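Local coordinates for protein putative dehydrogenase (Amycolatopsis orientalis, PDB 5A9T) that catalyses the NADPH-dependent, stereoselective reduction of imines to amines, at residues Phe135-Gly139 against Gly161-Ala167; His187-Leu191 against Val257-Pro262; Ile226-Pro232 against Ser281-Glu287. All coordinates share one frame; numbering follows the deposited sequence.

Contact 1. Residues Phe135-Gly139 against Gly161-Ala167; sequences FLYSG and GTEAGLA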
loop_
_atom_site.group_PDB
_atom_site.type_symbol
_atom_site.label_atom_id
_atom_site.label_comp_id
_atom_site.label_asym_id
_atom_site.label_seq_id
_atom_site.Cartn_x
_atom_site.Cartn_y
_atom_site.Cartn_z
ATOM N N PHE A 135 14.655 -12.705 5.426
ATOM C CA PHE A 135 15.654 -11.959 6.210
ATOM C C PHE A 135 16.520 -11.193 5.242
ATOM O O PHE A 135 16.965 -11.753 4.216
ATOM C CB PHE A 135 16.584 -12.921 6.973
ATOM C CG PHE A 135 16.049 -13.592 8.222
ATOM C CD1 PHE A 135 14.757 -14.079 8.327
ATOM C CD2 PHE A 135 16.876 -13.819 9.261
ATOM C CE1 PHE A 135 14.268 -14.689 9.467
ATOM C CE2 PHE A 135 16.347 -14.402 10.389
ATOM C CZ PHE A 135 15.082 -14.871 10.492
ATOM N N LEU A 136 16.669 -9.882 5.468
ATOM C CA LEU A 136 17.498 -9.022 4.638
ATOM C C LEU A 136 18.893 -8.869 5.281
ATOM O O LEU A 136 18.961 -8.680 6.497
ATOM C CB LEU A 136 16.904 -7.648 4.451
ATOM C CG LEU A 136 15.445 -7.655 3.937
ATOM C CD1 LEU A 136 14.975 -6.209 3.820
ATOM C CD2 LEU A 136 15.287 -8.348 2.612
ATOM N N TYR A 137 19.935 -9.037 4.515
ATOM C CA TYR A 137 21.283 -8.958 5.001
ATOM C C TYR A 137 22.141 -7.905 4.278
ATOM O O TYR A 137 21.976 -7.638 3.105
ATOM C CB TYR A 137 21.997 -10.315 4.875
ATOM C CG TYR A 137 21.404 -11.423 5.671
ATOM C CD1 TYR A 137 21.737 -11.657 6.968
ATOM C CD2 TYR A 137 20.427 -12.303 5.119
ATOM C CE1 TYR A 137 21.144 -12.649 7.716
ATOM C CE2 TYR A 137 19.875 -13.302 5.823
ATOM C CZ TYR A 137 20.220 -13.500 7.129
ATOM O OH TYR A 137 19.697 -14.496 7.890
ATOM N N SER A 138 23.103 -7.405 5.011
ATOM C CA SER A 138 24.077 -6.471 4.487
ATOM C C SER A 138 25.409 -6.624 5.228
ATOM O O SER A 138 25.454 -6.819 6.430
ATOM C CB SER A 138 23.469 -4.997 4.475
ATOM O OG SER A 138 23.180 -4.573 5.715
ATOM N N GLY A 139 26.471 -6.439 4.452
ATOM C CA GLY A 139 27.848 -6.633 5.000
ATOM C C GLY A 139 28.569 -7.546 4.079
ATOM O O GLY A 139 28.309 -7.714 2.935
ATOM N N GLY A 161 23.761 -5.793 -0.191
ATOM C CA GLY A 161 25.003 -5.043 -0.461
ATOM C C GLY A 161 25.996 -5.122 0.669
ATOM O O GLY A 161 25.715 -5.669 1.734
ATOM N N THR A 162 27.207 -4.551 0.441
ATOM C CA THR A 162 28.256 -4.543 1.439
ATOM C C THR A 162 28.235 -3.599 2.566
ATOM O O THR A 162 28.812 -3.763 3.620
ATOM C CB THR A 162 29.644 -4.585 0.713
ATOM O OG1 THR A 162 29.690 -3.390 -0.063
ATOM C CG2 THR A 162 29.729 -5.733 -0.240
ATOM N N GLU A 163 27.453 -2.454 2.407
ATOM C CA GLU A 163 27.358 -1.487 3.444
ATOM C C GLU A 163 26.595 -2.051 4.621
ATOM O O GLU A 163 25.426 -2.496 4.469
ATOM C CB GLU A 163 26.652 -0.214 2.909
ATOM C CG GLU A 163 26.567 0.954 3.919
ATOM C CD GLU A 163 25.697 2.128 3.421
ATOM O OE1 GLU A 163 25.496 2.311 2.193
ATOM O OE2 GLU A 163 25.199 2.882 4.255
ATOM N N ALA A 164 27.146 -2.018 5.804
ATOM C CA ALA A 164 26.619 -2.723 6.903
ATOM C C ALA A 164 25.152 -2.279 7.300
ATOM O O ALA A 164 24.320 -3.085 7.711
ATOM C CB ALA A 164 27.544 -2.664 8.115
ATOM N N GLY A 165 24.893 -0.980 7.156
ATOM C CA GLY A 165 23.601 -0.430 7.575
ATOM C C GLY A 165 22.468 -0.633 6.546
ATOM O O GLY A 165 21.351 -0.150 6.874
ATOM N N LEU A 166 22.632 -1.209 5.394
ATOM C CA LEU A 166 21.571 -1.304 4.341
ATOM C C LEU A 166 20.372 -2.132 4.823
ATOM O O LEU A 166 19.200 -1.750 4.614
ATOM C CB LEU A 166 21.990 -1.825 3.009
ATOM C CG LEU A 166 22.953 -0.990 2.220
ATOM C CD1 LEU A 166 23.510 -1.855 1.141
ATOM C CD2 LEU A 166 22.194 0.213 1.575
ATOM N N ALA A 167 20.600 -3.249 5.556
ATOM C CA ALA A 167 19.424 -3.997 6.005
ATOM C C ALA A 167 18.603 -3.285 6.966
ATOM O O ALA A 167 17.326 -3.301 6.775
ATOM C CB ALA A 167 19.912 -5.360 6.618
#

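Contact 2. Residues His187-Leu191 against Val257-Pro262; sequences HAAAL and VDTEIP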
loop_
_atom_site.group_PDB
_atom_site.type_symbol
_atom_site.label_atom_id
_atom_site.label_comp_id
_atom_site.label_asym_id
_atom_site.label_seq_id
_atom_site.Cartn_x
_atom_site.Cartn_y
_atom_site.Cartn_z
ATOM N N HIS A 187 -8.526 3.875 6.502
ATOM C CA HIS A 187 -9.369 4.994 6.168
ATOM C C HIS A 187 -10.419 4.600 5.091
ATOM O O HIS A 187 -11.612 4.933 5.185
ATOM C CB HIS A 187 -8.562 6.234 5.696
ATOM C CG HIS A 187 -9.415 7.409 5.529
ATOM N ND1 HIS A 187 -9.871 7.903 4.333
ATOM C CD2 HIS A 187 -9.986 8.149 6.509
ATOM C CE1 HIS A 187 -10.685 8.926 4.585
ATOM N NE2 HIS A 187 -10.792 9.053 5.891
ATOM N N ALA A 188 -9.934 3.866 4.082
ATOM C CA ALA A 188 -10.786 3.316 3.065
ATOM C C ALA A 188 -11.872 2.404 3.638
ATOM O O ALA A 188 -13.044 2.455 3.242
ATOM C CB ALA A 188 -9.968 2.589 2.074
ATOM N N ALA A 189 -11.479 1.528 4.566
ATOM C CA ALA A 189 -12.391 0.627 5.234
ATOM C C ALA A 189 -13.425 1.399 6.031
ATOM O O ALA A 189 -14.589 1.032 6.056
ATOM C CB ALA A 189 -11.626 -0.415 6.038
ATOM N N ALA A 190 -13.011 2.436 6.698
ATOM C CA ALA A 190 -13.994 3.286 7.389
ATOM C C ALA A 190 -14.974 3.924 6.406
ATOM O O ALA A 190 -16.178 3.995 6.742
ATOM C CB ALA A 190 -13.258 4.289 8.213
ATOM N N LEU A 191 -14.504 4.386 5.273
ATOM C CA LEU A 191 -15.392 4.969 4.248
ATOM C C LEU A 191 -16.377 3.995 3.761
ATOM O O LEU A 191 -17.579 4.264 3.799
ATOM C CB LEU A 191 -14.594 5.555 3.086
ATOM C CG LEU A 191 -13.944 6.879 3.314
ATOM C CD1 LEU A 191 -12.887 7.192 2.269
ATOM C CD2 LEU A 191 -15.065 7.933 3.319
ATOM N N VAL A 257 -17.274 10.348 8.211
ATOM C CA VAL A 257 -16.033 9.706 8.454
ATOM C C VAL A 257 -14.927 10.712 8.667
ATOM O O VAL A 257 -14.915 11.770 7.996
ATOM C CB VAL A 257 -15.709 8.750 7.243
ATOM C CG1 VAL A 257 -14.277 8.232 7.275
ATOM C CG2 VAL A 257 -16.742 7.644 7.192
ATOM N N ASP A 258 -14.017 10.449 9.545
ATOM C CA ASP A 258 -12.979 11.366 9.918
ATOM C C ASP A 258 -12.135 11.726 8.699
ATOM O O ASP A 258 -11.876 10.905 7.850
ATOM C CB ASP A 258 -12.156 10.795 11.035
ATOM C CG ASP A 258 -11.093 11.736 11.522
ATOM O OD1 ASP A 258 -11.578 12.580 12.320
ATOM O OD2 ASP A 258 -9.897 11.680 11.173
ATOM N N THR A 259 -11.672 12.969 8.655
ATOM C CA THR A 259 -10.912 13.450 7.505
ATOM C C THR A 259 -9.427 13.608 7.762
ATOM O O THR A 259 -8.727 14.068 6.835
ATOM C CB THR A 259 -11.457 14.806 7.060
ATOM O OG1 THR A 259 -11.286 15.745 8.137
ATOM C CG2 THR A 259 -12.875 14.744 6.614
ATOM N N GLU A 260 -8.873 13.205 8.899
ATOM C CA GLU A 260 -7.484 13.491 9.199
ATOM C C GLU A 260 -6.566 12.928 8.118
ATOM O O GLU A 260 -5.701 13.626 7.665
ATOM C CB GLU A 260 -7.005 12.995 10.545
ATOM C CG GLU A 260 -5.643 13.613 10.929
ATOM C CD GLU A 260 -5.113 13.192 12.319
ATOM O OE1 GLU A 260 -5.882 12.701 13.185
ATOM O OE2 GLU A 260 -3.874 13.350 12.547
ATOM N N ILE A 261 -6.810 11.680 7.695
ATOM C CA ILE A 261 -5.888 11.047 6.722
ATOM C C ILE A 261 -5.837 11.864 5.379
ATOM O O ILE A 261 -4.777 12.288 4.962
ATOM C CB ILE A 261 -6.227 9.548 6.537
ATOM C CG1 ILE A 261 -5.896 8.758 7.777
ATOM C CG2 ILE A 261 -5.510 8.987 5.291
ATOM C CD1 ILE A 261 -4.506 8.732 8.154
ATOM N N PRO A 262 -6.988 12.126 4.725
ATOM C CA PRO A 262 -6.916 12.877 3.465
ATOM C C PRO A 262 -6.498 14.327 3.701
ATOM O O PRO A 262 -5.822 14.881 2.833
ATOM C CB PRO A 262 -8.300 12.667 2.849
ATOM C CG PRO A 262 -9.172 12.376 4.061
ATOM C CD PRO A 262 -8.317 11.521 4.903
#

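Contact 3. Residues Ile226-Pro232 against Ser281-Glu287; sequences IDEGVYP and SYYSVIE. With YLG ((1R)-1-methyl-1,2,3,4-tetrahydroisoquinoline), chain B.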
loop_
_atom_site.group_PDB
_atom_site.type_symbol
_atom_site.label_atom_id
_atom_site.label_comp_id
_atom_site.label_asym_id
_atom_site.label_seq_id
_atom_site.Cartn_x
_atom_site.Cartn_y
_atom_site.Cartn_z
ATOM N N ILE A 226 10.978 8.695 -11.405
ATOM C CA ILE A 226 11.464 9.206 -10.149
ATOM C C ILE A 226 12.947 9.375 -10.102
ATOM O O ILE A 226 13.523 10.409 -9.725
ATOM C CB ILE A 226 10.873 8.421 -8.938
ATOM C CG1 ILE A 226 9.353 8.569 -8.852
ATOM C CG2 ILE A 226 11.632 8.820 -7.681
ATOM C CD1 ILE A 226 8.707 7.536 -7.974
ATOM N N ASP A 227 13.654 8.313 -10.505
ATOM C CA ASP A 227 15.091 8.336 -10.495
ATOM C C ASP A 227 15.673 9.357 -11.499
ATOM O O ASP A 227 16.688 9.975 -11.221
ATOM C CB ASP A 227 15.621 6.935 -10.841
ATOM C CG ASP A 227 15.337 5.959 -9.752
ATOM O OD1 ASP A 227 15.398 6.434 -8.552
ATOM O OD2 ASP A 227 15.087 4.739 -10.048
ATOM N N GLU A 228 14.986 9.563 -12.632
ATOM C CA GLU A 228 15.389 10.651 -13.561
ATOM C C GLU A 228 15.339 12.032 -12.948
ATOM O O GLU A 228 16.225 12.877 -13.247
ATOM C CB GLU A 228 14.547 10.552 -14.862
ATOM C CG GLU A 228 14.826 11.700 -15.890
ATOM C CD GLU A 228 13.761 11.761 -16.959
ATOM O OE1 GLU A 228 12.567 11.882 -16.665
ATOM O OE2 GLU A 228 14.207 11.593 -18.139
ATOM N N GLY A 229 14.323 12.264 -12.126
ATOM C CA GLY A 229 14.300 13.497 -11.304
ATOM C C GLY A 229 13.802 14.764 -11.969
ATOM O O GLY A 229 14.137 15.833 -11.488
ATOM N N VAL A 230 13.079 14.657 -13.089
ATOM C CA VAL A 230 12.477 15.793 -13.810
ATOM C C VAL A 230 11.021 15.948 -13.427
ATOM O O VAL A 230 10.495 17.096 -13.161
ATOM C CB VAL A 230 12.638 15.623 -15.328
ATOM C CG1 VAL A 230 11.827 16.705 -16.035
ATOM C CG2 VAL A 230 14.102 15.635 -15.653
ATOM N N TYR A 231 10.283 14.857 -13.406
ATOM C CA TYR A 231 8.872 14.775 -12.974
ATOM C C TYR A 231 7.975 15.629 -13.786
ATOM O O TYR A 231 7.230 16.434 -13.247
ATOM C CB TYR A 231 8.733 15.160 -11.515
ATOM C CG TYR A 231 9.665 14.535 -10.482
ATOM C CD1 TYR A 231 9.425 13.257 -9.982
ATOM C CD2 TYR A 231 10.747 15.185 -10.037
ATOM C CE1 TYR A 231 10.254 12.730 -9.050
ATOM C CE2 TYR A 231 11.643 14.653 -9.137
ATOM C CZ TYR A 231 11.356 13.385 -8.626
ATOM O OH TYR A 231 12.248 12.840 -7.605
ATOM N N PRO A 232 8.029 15.517 -15.105
ATOM C CA PRO A 232 7.093 16.323 -15.859
ATOM C C PRO A 232 5.626 15.998 -15.516
ATOM O O PRO A 232 5.192 14.847 -15.311
ATOM C CB PRO A 232 7.454 15.943 -17.339
ATOM C CG PRO A 232 7.883 14.499 -17.235
ATOM C CD PRO A 232 8.683 14.480 -15.940
ATOM N N SER A 281 4.803 16.266 -11.740
ATOM C CA SER A 281 3.894 15.156 -11.441
ATOM C C SER A 281 3.794 14.983 -9.905
ATOM O O SER A 281 4.561 15.568 -9.154
ATOM C CB SER A 281 4.513 13.872 -12.029
ATOM O OG SER A 281 5.671 13.513 -11.229
ATOM N N TYR A 282 2.858 14.143 -9.517
ATOM C CA TYR A 282 2.593 13.862 -8.105
ATOM C C TYR A 282 3.866 13.478 -7.401
ATOM O O TYR A 282 4.158 13.846 -6.290
ATOM C CB TYR A 282 1.576 12.718 -8.028
ATOM C CG TYR A 282 1.239 12.422 -6.579
ATOM C CD1 TYR A 282 1.992 11.564 -5.792
ATOM C CD2 TYR A 282 0.111 12.993 -5.998
ATOM C CE1 TYR A 282 1.728 11.364 -4.466
ATOM C CE2 TYR A 282 -0.185 12.771 -4.696
ATOM C CZ TYR A 282 0.650 12.009 -3.879
ATOM O OH TYR A 282 0.299 11.818 -2.562
ATOM N N TYR A 283 4.663 12.633 -8.076
ATOM C CA TYR A 283 5.835 11.953 -7.489
ATOM C C TYR A 283 6.946 12.894 -7.118
ATOM O O TYR A 283 7.775 12.571 -6.303
ATOM C CB TYR A 283 6.305 10.838 -8.453
ATOM C CG TYR A 283 5.176 9.979 -8.862
ATOM C CD1 TYR A 283 4.593 9.056 -7.972
ATOM C CD2 TYR A 283 4.525 10.150 -10.088
ATOM C CE1 TYR A 283 3.452 8.362 -8.318
ATOM C CE2 TYR A 283 3.368 9.423 -10.410
ATOM C CZ TYR A 283 2.849 8.559 -9.529
ATOM O OH TYR A 283 1.749 7.831 -9.838
ATOM N N SER A 284 6.911 14.155 -7.661
ATOM C CA SER A 284 7.835 15.171 -7.272
ATOM C C SER A 284 7.806 15.560 -5.776
ATOM O O SER A 284 8.793 16.082 -5.276
ATOM C CB SER A 284 7.652 16.425 -8.098
ATOM O OG SER A 284 6.445 17.085 -7.763
ATOM N N VAL A 285 6.715 15.172 -5.119
ATOM C CA VAL A 285 6.597 15.394 -3.636
ATOM C C VAL A 285 7.740 14.775 -2.898
ATOM O O VAL A 285 8.185 15.280 -1.884
ATOM C CB VAL A 285 5.223 14.947 -3.164
ATOM C CG1 VAL A 285 5.119 13.438 -3.108
ATOM C CG2 VAL A 285 4.927 15.529 -1.809
ATOM N N ILE A 286 8.358 13.694 -3.470
ATOM C CA ILE A 286 9.477 13.104 -2.845
ATOM C C ILE A 286 10.674 14.062 -2.648
ATOM O O ILE A 286 11.512 13.913 -1.723
ATOM C CB ILE A 286 9.961 11.811 -3.555
ATOM C CG1 ILE A 286 10.915 10.931 -2.653
ATOM C CG2 ILE A 286 10.647 12.150 -4.894
ATOM C CD1 ILE A 286 11.280 9.628 -3.370
ATOM N N GLU A 287 10.796 15.081 -3.522
ATOM C CA GLU A 287 11.961 15.991 -3.377
ATOM C C GLU A 287 12.008 16.848 -2.162
ATOM O O GLU A 287 13.132 17.119 -1.704
ATOM C CB GLU A 287 11.962 16.896 -4.599
ATOM C CG GLU A 287 12.305 16.183 -5.846
ATOM C CD GLU A 287 13.717 15.624 -5.857
ATOM O OE1 GLU A 287 14.670 16.375 -5.446
ATOM O OE2 GLU A 287 13.861 14.469 -6.268
HETATM C C4 YLG B . -4.720 8.927 -7.418
HETATM C C14 YLG B . -3.348 9.062 -7.220
HETATM C C5 YLG B . -2.403 9.434 -8.221
HETATM C C6 YLG B . -1.050 9.542 -8.040
HETATM C C11 YLG B . -0.660 9.273 -6.753
HETATM C C8 YLG B . -2.294 8.620 -10.592
HETATM C C10 YLG B . -2.810 9.709 -9.605
HETATM C C12 YLG B . -1.563 8.897 -5.726
HETATM C C13 YLG B . -2.936 8.804 -5.912
HETATM N N2 YLG B . -4.271 9.830 -9.660
HETATM C C3 YLG B . -5.143 8.933 -8.942
#

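Contact 1. Residues Phe135-Gly139 against Gly161-Ala167
Ser138 and Gly139, at the end of strand 134-139, meet the loop that runs from Gly161 into helix 166-193. The dense part lies around the hydroxyl of Ser138. Its OG sits between the backbone N and the carbonyl carbon (chi1 63°), which aims it at the turn. There it donates to Ala164 O at 2.7 Å, from well above the carbonyl plane, and accepts from Ala167 N at 2.9 Å (160°). Ser138 CB is pressed to 3.2 Å from Glu163 O. The methyl of Ala167 rests 3.5 Å from Leu136 O, where the first turn of the helix lies on the strand. Gly139 N gives a straighter bond to Gly161 O at 2.9 Å (168°), in the carbonyl plane. The phi and psi of Gly139 would drive any CB into the carbonyl oxygen of Ser138. Glu163 to Leu166 form a type I turn.

The outer side chains are far looser. Thr162 CG2 comes no nearer than 4.0 Å to Gly139 O and Glu163 CB points away, though the backbone stays close: Thr162 O makes a 3.3 Å CA-H...O contact with Gly139 CA. Glu163 and Leu166 also pack on Ala195 of the second subunit. The serine hydroxyl thus uses both its donor and its acceptor role on backbone groups, fixing the start of the long interdomain helix to the Rossmann sheet without any charged group across the contact.

Contact 2. Residues His187-Leu191 against Val257-Pro262
His187 and Ile261 have CA atoms 7.0 Å apart, and Leu191 and Val257 6.4 Å, so the chain of 257-262 runs opposite to the helical turn 187-191 and enters its own helix at Glu260. His187 carries the contact. With CG anti to the backbone N (chi1 -173°), the imidazole reaches across to the loop, and NE2 donates to Asp258 O at 2.9 Å (154°). The oxygen lies in the ring plane and the donor almost in line with the carbonyl bond. One ring face is covered by CH-pi contacts: Pro262 CD stands 3.8 Å from the centroid, and Ile261 CB adds a second, longer one. ND1 is hydrogen-bonded to Ser176 of the second subunit, so both ring nitrogens have partners and the ring's rotation is fixed. Farther along the helix, Val257 CG1 touches both the imidazole, obliquely, and Leu191 CD2, 4.0 Å from the latter, while CG2 rests near Ala190 O. Asp258 OD2 takes Glu260 N at 2.9 Å, met from above the carboxylate plane, and pairs with Arg271 of the second subunit. This Asx turn opens helix 260-274 beside helix 166-193, in the helical C-terminal domain whose interlocked dimer is characteristic of imine reductases.

Contact 3. Residues Ile226-Pro232 against Ser281-Glu287
The 3-10 segment 282-287, which brings Tyr282 and Tyr283 to the amine-binding pocket, is backed by Tyr231 and Ile226 from the end of helix 199-228 and the loop after it. With CG anti to the carbonyl carbon (chi1 -49°), the Tyr231 ring lies flat against this segment, Ser284 CA over its centre, 3.7 Å from the centroid. Tyr231 OH donates to Glu287 OE2 at 2.7 Å, using the anti lone pair, with ring and carboxylate planes 52° apart. Ile286 CG2 lies 3.2 Å from Tyr231 OH. Ser281 N donates to Tyr231 O at 2.9 Å from above the carbonyl plane. Ile226 CG1 meets Tyr283 CB at 3.8 Å, and the tyrosine bends away from there toward the ligand, its OH 3.7 Å from C6 of the bound methyltetrahydroisoquinoline. The aromatic part of the ligand lies over a ring face of Tyr282, C11 3.6 Å from Tyr282 CD1. With a phenylalanine in place of Tyr231, Glu287 OE2 would probably lose its phenol donor and Arg290 a hydrogen-bond partner. Since Arg290 bonds to the phenol and pairs with Glu287 OE2, the three polar ends form a closed network, in which the arginine probably balances the carboxylate's charge.

All three contacts are largely buried, with a solvent-facing rim at contacts 1 and 3, and all reach the second subunit. Contacts 1 and 2 use the two ends of helix 166-193, their centres about 37 Å apart: the first ties it to the nucleotide-binding sheet, the second packs it, within the helical C-terminal domain, against the start of helix 260-274. Contacts 2 and 3 alternate along the chain within that domain; their nearest atoms are about 9 Å apart. The chemistry follows the place. Contact 1 relies on backbone groups and one hydroxyl, contact 2 on an imidazole held between subunits, and contact 3 on a tyrosine-carboxylate pair behind the tyrosines that touch the bound amine.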